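Local atomic coordinates of uncharacterized protein (Shewanella loihica, PDB entry 3O0L), a protein that is of unknown function but belongs to the DUF1425 family, a group in the E-set clan of all-beta folds, and probably starts as a signal-bearing lipoprotein precursor. Residues 57-63 / 101-107; 25-31 / 43-49. One frame throughout, in Å; residues are numbered along the deposited sequence.

Overall arrangement
Both contacts are antiparallel strand pairs, one in each of two facing sheets: 57-63 with 101-107 in the three-stranded sheet, 25-31 with 43-49 in the five-stranded one. Their centres lie about 12 Å apart, and the inner faces meet, Leu104 CB lying 3.8 Å from Ala30 CB and Val106 CG2 as far from Ile46 CD1. Both are core inward and nearer solvent outward, contact 2 alone having exposed residues (Val31, Arg43, Lys49). Inward, contact 1 offers aromatic rings, Leu104, Val106 and Cys102, contact 2 small or branched aliphatic side chains. Outward, contact 1 carries side-chain links, an arginine-amide pair and an arginine-tyrosine stack, contact 2 chiefly backbone bonds and water. Both touch the second subunit.

Contact 1: 57-63 / 101-107; sequences QYKFTWY and RCELYVR
Tyr63 and Arg101 form the last rung of an antiparallel ladder in the three-stranded sheet of this beta sandwich, the strands running at 155°. The guanidinium of Arg101 lies flat on the Tyr63 ring, planes 2° apart and centres 4.4 Å apart; a bend at chi3 (71°) folds the arginine back to this position. In the Glu103 conformer described, one of two and so less certain, NH1 of the same arginine forms a salt bridge along its own strand to OE2, which lies in the guanidinium plane, and Tyr63 OH makes a weak hydrogen bond across the strands to Glu103 OE1 (2.7 Å). Within its own strand Tyr63 OH accepts one from Thr61 OG1. With an alanine at Tyr63 the Arg101 guanidinium is likely to lose its stacking surface, and Thr61 OG1 the acceptor just described.

The opposite face, packed against the other sheet, is apolar. Leu104 CD1 sits over the centre of the Phe60 ring, 3.9 Å from its centroid, while Cys102 CB lies over the six-membered ring of Trp62, displaced toward its rim. Tyr105 to Arg107 join a strand of the second subunit, continuing the sheet. At the far rung Gln57 and Arg107 run side by side, and Gln57 OE1 accepts from Arg107 NE at 2.9 Å and from NH2 at 2.8 Å, both nitrogens approaching from one face of the amide.

Contact 2: 25-31 / 43-49; sequences DVDVSAV and RGTIISK
Asp27 and Ile47 face each other as a hydrogen-bonded antiparallel pair: Asp27 N reaches Ile47 O at 2.8 Å and Ile47 N returns to Asp27 O at 2.9 Å. Ser29 pairs with Thr45 and Val31 with Arg43 in the same reciprocal way, and the bond from Arg43 N to Val31 O is nearly straight, 175° at the hydrogen. Lys49 N closes the far end on Asp25 O. These seven backbone bonds, with strand directions 168° apart, establish the register from Asp25 to Val31.

Water adds a second layer of polar links. One molecule donates to Asp25 OD2 and to Lys49 O, bridging the end of the ladder. There Lys49 CB rests 3.8 Å from Asp25 CG, but the lysine's NZ stays 6.7 Å from Asp25 OD1, so this is packing and not a salt bridge. Another water lies 2.6 Å from Asp27 OD2 and 3.0 Å from Thr45 O, with a weak link to Ser29 OG. The aspartate turns to it with CG anti to the backbone N (chi1 -174°). On the face of Asp27, Ser29, Thr45 and Ile47, direct side-chain contact is mostly through beta carbons, as where Asp27 CB lies 4.1 Å from Ile47 CB. The hydroxyl of Thr45 turns to Gln89 on strand 87-93.

On the other face Val26, Val28, Ala30 and Ile46 point toward the facing sheet. Gly44 has no side chain, and its CA comes within 4.0 Å of Ala30 CA. Val28 packs on Leu104, Ile46 on Leu80 and Leu82, and Ile9 of the second subunit packs on Val26 and Val28. The arrangement is that of a beta hairpin, strands 22-34 and 40-48, lying within one sheet of a beta sandwich, as expected of an E-set-like fold.

Contact 1: 57-63 / 101-107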
loop_
_atom_site.group_PDB
_atom_site.type_symbol
_atom_site.label_atom_id
_atom_site.label_comp_id
_atom_site.label_asym_id
_atom_site.label_seq_id
_atom_site.Cartn_x
_atom_site.Cartn_y
_atom_site.Cartn_z
ATOM N N GLN A 57 -5.564 5.767 -13.012
ATOM C CA GLN A 57 -6.910 6.225 -12.687
ATOM C C GLN A 57 -7.086 6.143 -11.207
ATOM O O GLN A 57 -6.468 5.291 -10.540
ATOM C CB GLN A 57 -7.941 5.323 -13.327
ATOM C CG GLN A 57 -7.877 5.310 -14.815
ATOM C CD GLN A 57 -9.129 4.689 -15.339
ATOM O OE1 GLN A 57 -9.403 3.516 -15.072
ATOM N NE2 GLN A 57 -9.947 5.486 -16.012
ATOM N N TYR A 58 -7.911 7.040 -10.661
ATOM C CA TYR A 58 -8.172 7.033 -9.246
ATOM C C TYR A 58 -9.607 7.340 -8.905
ATOM O O TYR A 58 -10.338 7.931 -9.714
ATOM C CB TYR A 58 -7.262 8.042 -8.524
ATOM C CG TYR A 58 -7.707 9.485 -8.695
ATOM C CD1 TYR A 58 -7.312 10.228 -9.825
ATOM C CD2 TYR A 58 -8.534 10.092 -7.752
ATOM C CE1 TYR A 58 -7.759 11.551 -10.009
ATOM C CE2 TYR A 58 -8.987 11.368 -7.924
ATOM C CZ TYR A 58 -8.578 12.113 -9.043
ATOM O OH TYR A 58 -9.000 13.412 -9.172
ATOM N N LYS A 59 -9.995 6.938 -7.702
ATOM C CA LYS A 59 -11.262 7.397 -7.111
ATOM C C LYS A 59 -11.265 7.164 -5.638
ATOM O O LYS A 59 -10.575 6.273 -5.133
ATOM C CB LYS A 59 -12.495 6.744 -7.739
ATOM C CG LYS A 59 -12.832 5.362 -7.332
ATOM C CD LYS A 59 -14.280 5.126 -7.734
ATOM C CE LYS A 59 -14.656 3.684 -7.705
ATOM N NZ LYS A 59 -15.882 3.460 -8.549
ATOM N N PHE A 60 -11.994 8.018 -4.940
ATOM C CA PHE A 60 -12.199 7.833 -3.510
ATOM C C PHE A 60 -13.495 7.100 -3.273
ATOM O O PHE A 60 -14.443 7.242 -4.048
ATOM C CB PHE A 60 -12.318 9.173 -2.780
ATOM C CG PHE A 60 -11.051 9.990 -2.731
ATOM C CD1 PHE A 60 -10.138 9.821 -1.700
ATOM C CD2 PHE A 60 -10.806 10.962 -3.665
ATOM C CE1 PHE A 60 -9.015 10.563 -1.637
ATOM C CE2 PHE A 60 -9.653 11.723 -3.599
ATOM C CZ PHE A 60 -8.760 11.530 -2.584
ATOM N N THR A 61 -13.549 6.379 -2.161
ATOM C CA THR A 61 -14.792 5.813 -1.643
ATOM C C THR A 61 -14.917 6.282 -0.189
ATOM O O THR A 61 -13.913 6.620 0.472
ATOM C CB THR A 61 -14.811 4.288 -1.695
ATOM O OG1 THR A 61 -13.675 3.805 -0.997
ATOM C CG2 THR A 61 -14.693 3.777 -3.153
ATOM N N TRP A 62 -16.144 6.311 0.298
ATOM C CA TRP A 62 -16.440 6.883 1.584
ATOM C C TRP A 62 -17.188 5.868 2.455
ATOM O O TRP A 62 -18.026 5.104 1.968
ATOM C CB TRP A 62 -17.323 8.084 1.357
ATOM C CG TRP A 62 -16.634 9.182 0.668
ATOM C CD1 TRP A 62 -16.565 9.402 -0.663
ATOM C CD2 TRP A 62 -15.869 10.213 1.285
ATOM N NE1 TRP A 62 -15.813 10.527 -0.930
ATOM C CE2 TRP A 62 -15.398 11.059 0.256
ATOM C CE3 TRP A 62 -15.588 10.546 2.614
ATOM C CZ2 TRP A 62 -14.617 12.191 0.519
ATOM C CZ3 TRP A 62 -14.797 11.664 2.870
ATOM C CH2 TRP A 62 -14.331 12.465 1.826
ATOM N N TYR A 63 -16.908 5.909 3.756
ATOM C CA TYR A 63 -17.509 5.005 4.734
ATOM C C TYR A 63 -18.029 5.757 5.947
ATOM O O TYR A 63 -17.496 6.791 6.342
ATOM C CB TYR A 63 -16.479 3.959 5.191
ATOM C CG TYR A 63 -15.872 3.246 4.034
ATOM C CD1 TYR A 63 -16.472 2.108 3.490
ATOM C CD2 TYR A 63 -14.735 3.741 3.427
ATOM C CE1 TYR A 63 -15.918 1.470 2.388
ATOM C CE2 TYR A 63 -14.185 3.111 2.338
ATOM C CZ TYR A 63 -14.772 1.989 1.820
ATOM O OH TYR A 63 -14.196 1.413 0.726
ATOM N N ARG A 101 -14.847 8.630 6.983
ATOM C CA ARG A 101 -13.559 8.121 6.525
ATOM C C ARG A 101 -13.577 7.927 5.005
ATOM O O ARG A 101 -14.608 7.598 4.469
ATOM C CB ARG A 101 -13.369 6.768 7.243
ATOM C CG ARG A 101 -12.179 5.971 6.963
ATOM C CD ARG A 101 -12.136 4.736 7.911
ATOM N NE ARG A 101 -13.113 3.639 7.696
ATOM C CZ ARG A 101 -13.039 2.707 6.737
ATOM N NH1 ARG A 101 -12.092 2.744 5.800
ATOM N NH2 ARG A 101 -13.950 1.734 6.696
ATOM N N CYS A 102 -12.456 8.169 4.336
ATOM C CA CYS A 102 -12.326 7.862 2.918
ATOM C C CYS A 102 -11.206 6.888 2.689
ATOM O O CYS A 102 -10.369 6.656 3.587
ATOM C CB CYS A 102 -12.004 9.106 2.085
ATOM S SG CYS A 102 -10.224 9.675 2.168
ATOM N N GLU A 103 -11.204 6.314 1.487
ATOM C CA GLU A 103 -10.119 5.465 0.991
ATOM C C GLU A 103 -9.870 5.878 -0.460
ATOM O O GLU A 103 -10.829 6.112 -1.219
ATOM C CB GLU A 103 -10.492 3.978 1.077
ATOM C CG GLU A 103 -10.708 3.445 2.496
ATOM C CD GLU A 103 -11.254 2.010 2.545
ATOM O OE1 GLU A 103 -11.587 1.436 1.480
ATOM O OE2 GLU A 103 -11.368 1.459 3.664
ATOM N N LEU A 104 -8.609 6.027 -0.840
ATOM C CA LEU A 104 -8.220 6.353 -2.209
ATOM C C LEU A 104 -7.803 5.071 -2.900
ATOM O O LEU A 104 -6.991 4.329 -2.348
ATOM C CB LEU A 104 -7.056 7.343 -2.220
ATOM C CG LEU A 104 -6.421 7.743 -3.555
ATOM C CD1 LEU A 104 -7.494 8.346 -4.500
ATOM C CD2 LEU A 104 -5.279 8.715 -3.348
ATOM N N TYR A 105 -8.357 4.808 -4.086
ATOM C CA TYR A 105 -7.940 3.697 -4.962
ATOM C C TYR A 105 -7.282 4.227 -6.219
ATOM O O TYR A 105 -7.757 5.203 -6.785
ATOM C CB TYR A 105 -9.137 2.856 -5.373
ATOM C CG TYR A 105 -9.753 2.145 -4.206
ATOM C CD1 TYR A 105 -10.699 2.756 -3.392
ATOM C CD2 TYR A 105 -9.306 0.874 -3.857
ATOM C CE1 TYR A 105 -11.204 2.099 -2.300
ATOM C CE2 TYR A 105 -9.815 0.204 -2.772
ATOM C CZ TYR A 105 -10.761 0.809 -2.016
ATOM O OH TYR A 105 -11.225 0.106 -0.952
ATOM N N VAL A 106 -6.177 3.595 -6.629
ATOM C CA VAL A 106 -5.441 3.945 -7.816
ATOM C C VAL A 106 -5.238 2.694 -8.611
ATOM O O VAL A 106 -4.861 1.643 -8.059
ATOM C CB VAL A 106 -4.071 4.576 -7.472
ATOM C CG1 VAL A 106 -3.189 4.717 -8.694
ATOM C CG2 VAL A 106 -4.249 5.935 -6.752
ATOM N N ARG A 107 -5.491 2.775 -9.914
ATOM C CA ARG A 107 -5.228 1.630 -10.741
ATOM C C ARG A 107 -4.344 2.000 -11.905
ATOM O O ARG A 107 -4.351 3.135 -12.375
ATOM C CB ARG A 107 -6.503 0.897 -11.087
ATOM C CG ARG A 107 -7.386 1.547 -11.988
ATOM C CD ARG A 107 -8.708 0.765 -12.053
ATOM N NE ARG A 107 -9.525 1.343 -13.096
ATOM C CZ ARG A 107 -10.790 1.012 -13.370
ATOM N NH1 ARG A 107 -11.456 0.072 -12.684
ATOM N NH2 ARG A 107 -11.394 1.650 -14.348
#

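Contact 2: 25-31 / 43-49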
loop_
_atom_site.group_PDB
_atom_site.type_symbol
_atom_site.label_atom_id
_atom_site.label_comp_id
_atom_site.label_asym_id
_atom_site.label_seq_id
_atom_site.Cartn_x
_atom_site.Cartn_y
_atom_site.Cartn_z
ATOM N N ASP A 25 6.677 2.875 -10.161
ATOM C CA ASP A 25 6.963 3.035 -8.764
ATOM C C ASP A 25 6.110 4.179 -8.304
ATOM O O ASP A 25 6.376 5.324 -8.661
ATOM C CB ASP A 25 8.458 3.322 -8.592
ATOM C CG ASP A 25 8.931 3.242 -7.146
ATOM O OD1 ASP A 25 8.111 3.298 -6.222
ATOM O OD2 ASP A 25 10.164 3.132 -6.956
ATOM N N VAL A 26 5.064 3.868 -7.559
ATOM C CA VAL A 26 4.125 4.891 -7.124
ATOM C C VAL A 26 3.838 4.778 -5.651
ATOM O O VAL A 26 3.886 3.682 -5.068
ATOM C CB VAL A 26 2.817 4.800 -7.878
ATOM C CG1 VAL A 26 3.083 4.761 -9.381
ATOM C CG2 VAL A 26 2.015 3.599 -7.399
ATOM N N ASP A 27 3.596 5.928 -5.034
ATOM C CA ASP A 27 3.210 6.013 -3.659
ATOM C C ASP A 27 1.826 6.656 -3.533
ATOM O O ASP A 27 1.599 7.726 -4.079
ATOM C CB ASP A 27 4.224 6.822 -2.887
ATOM C CG ASP A 27 3.928 6.812 -1.402
ATOM O OD1 ASP A 27 3.953 5.720 -0.807
ATOM O OD2 ASP A 27 3.613 7.873 -0.837
ATOM N N VAL A 28 0.927 5.972 -2.843
ATOM C CA VAL A 28 -0.449 6.382 -2.689
ATOM C C VAL A 28 -0.739 6.585 -1.205
ATOM O O VAL A 28 -0.432 5.710 -0.394
ATOM C CB VAL A 28 -1.410 5.295 -3.217
ATOM C CG1 VAL A 28 -2.868 5.727 -3.011
ATOM C CG2 VAL A 28 -1.115 5.001 -4.700
ATOM N N SER A 29 -1.264 7.758 -0.855
ATOM C CA SER A 29 -1.764 7.997 0.489
ATOM C C SER A 29 -2.960 8.978 0.496
ATOM O O SER A 29 -3.108 9.796 -0.426
ATOM C CB SER A 29 -0.634 8.496 1.377
ATOM O OG SER A 29 -0.377 9.844 1.101
ATOM N N ALA A 30 -3.792 8.894 1.542
ATOM C CA ALA A 30 -4.955 9.765 1.696
ATOM C C ALA A 30 -5.265 10.012 3.159
ATOM O O ALA A 30 -5.016 9.160 3.983
ATOM C CB ALA A 30 -6.188 9.122 1.046
ATOM N N VAL A 31 -5.838 11.170 3.440
ATOM C CA VAL A 31 -6.304 11.528 4.773
ATOM C C VAL A 31 -7.615 12.292 4.611
ATOM O O VAL A 31 -7.864 12.836 3.529
ATOM C CB VAL A 31 -5.281 12.445 5.467
ATOM C CG1 VAL A 31 -3.920 11.752 5.576
ATOM C CG2 VAL A 31 -5.154 13.786 4.710
ATOM N N ARG A 43 -8.156 14.264 1.100
ATOM C CA ARG A 43 -6.947 14.775 0.462
ATOM C C ARG A 43 -5.985 13.598 0.219
ATOM O O ARG A 43 -5.547 12.929 1.164
ATOM C CB ARG A 43 -6.310 15.855 1.324
ATOM C CG ARG A 43 -7.260 17.091 1.437
ATOM C CD ARG A 43 -6.526 18.289 1.937
ATOM N NE ARG A 43 -7.408 19.437 2.035
ATOM C CZ ARG A 43 -7.722 20.250 1.037
ATOM N NH1 ARG A 43 -7.220 20.086 -0.187
ATOM N NH2 ARG A 43 -8.555 21.243 1.261
ATOM N N GLY A 44 -5.712 13.359 -1.056
ATOM C CA GLY A 44 -4.867 12.260 -1.475
ATOM C C GLY A 44 -3.624 12.796 -2.119
ATOM O O GLY A 44 -3.602 13.927 -2.635
ATOM N N THR A 45 -2.566 11.990 -2.076
ATOM C CA THR A 45 -1.318 12.330 -2.727
ATOM C C THR A 45 -0.890 11.100 -3.532
ATOM O O THR A 45 -0.874 9.991 -2.989
ATOM C CB THR A 45 -0.239 12.723 -1.679
ATOM O OG1 THR A 45 -0.473 14.072 -1.224
ATOM C CG2 THR A 45 1.183 12.603 -2.287
ATOM N N ILE A 46 -0.575 11.293 -4.807
ATOM C CA ILE A 46 -0.100 10.218 -5.681
ATOM C C ILE A 46 1.229 10.677 -6.216
ATOM O O ILE A 46 1.330 11.704 -6.910
ATOM C CB ILE A 46 -1.066 9.934 -6.831
ATOM C CG1 ILE A 46 -2.462 9.609 -6.299
ATOM C CG2 ILE A 46 -0.611 8.737 -7.646
ATOM C CD1 ILE A 46 -3.575 9.621 -7.412
ATOM N N ILE A 47 2.282 9.948 -5.852
ATOM C CA ILE A 47 3.644 10.298 -6.225
ATOM C C ILE A 47 4.232 9.222 -7.092
ATOM O O ILE A 47 4.146 8.039 -6.731
ATOM C CB ILE A 47 4.558 10.382 -4.982
ATOM C CG1 ILE A 47 3.927 11.243 -3.888
ATOM C CG2 ILE A 47 5.945 10.918 -5.371
ATOM C CD1 ILE A 47 4.871 11.520 -2.703
ATOM N N SER A 48 4.781 9.613 -8.237
ATOM C CA SER A 48 5.598 8.720 -9.046
ATOM C C SER A 48 7.075 8.888 -8.688
ATOM O O SER A 48 7.571 10.013 -8.499
ATOM C CB SER A 48 5.420 8.964 -10.539
ATOM O OG SER A 48 6.516 8.394 -11.229
ATOM N N LYS A 49 7.766 7.758 -8.580
ATOM C CA LYS A 49 9.184 7.748 -8.282
ATOM C C LYS A 49 9.905 7.048 -9.428
ATOM O O LYS A 49 10.912 6.376 -9.224
ATOM C CB LYS A 49 9.435 7.048 -6.944
ATOM C CG LYS A 49 8.936 7.810 -5.728
ATOM C CD LYS A 49 9.538 7.267 -4.442
ATOM C CE LYS A 49 8.681 7.607 -3.219
ATOM N NZ LYS A 49 8.704 9.050 -2.897
HETATM O O HOH W 1 12.082 3.394 -8.954
HETATM O O HOH W 2 1.741 9.505 -1.558
#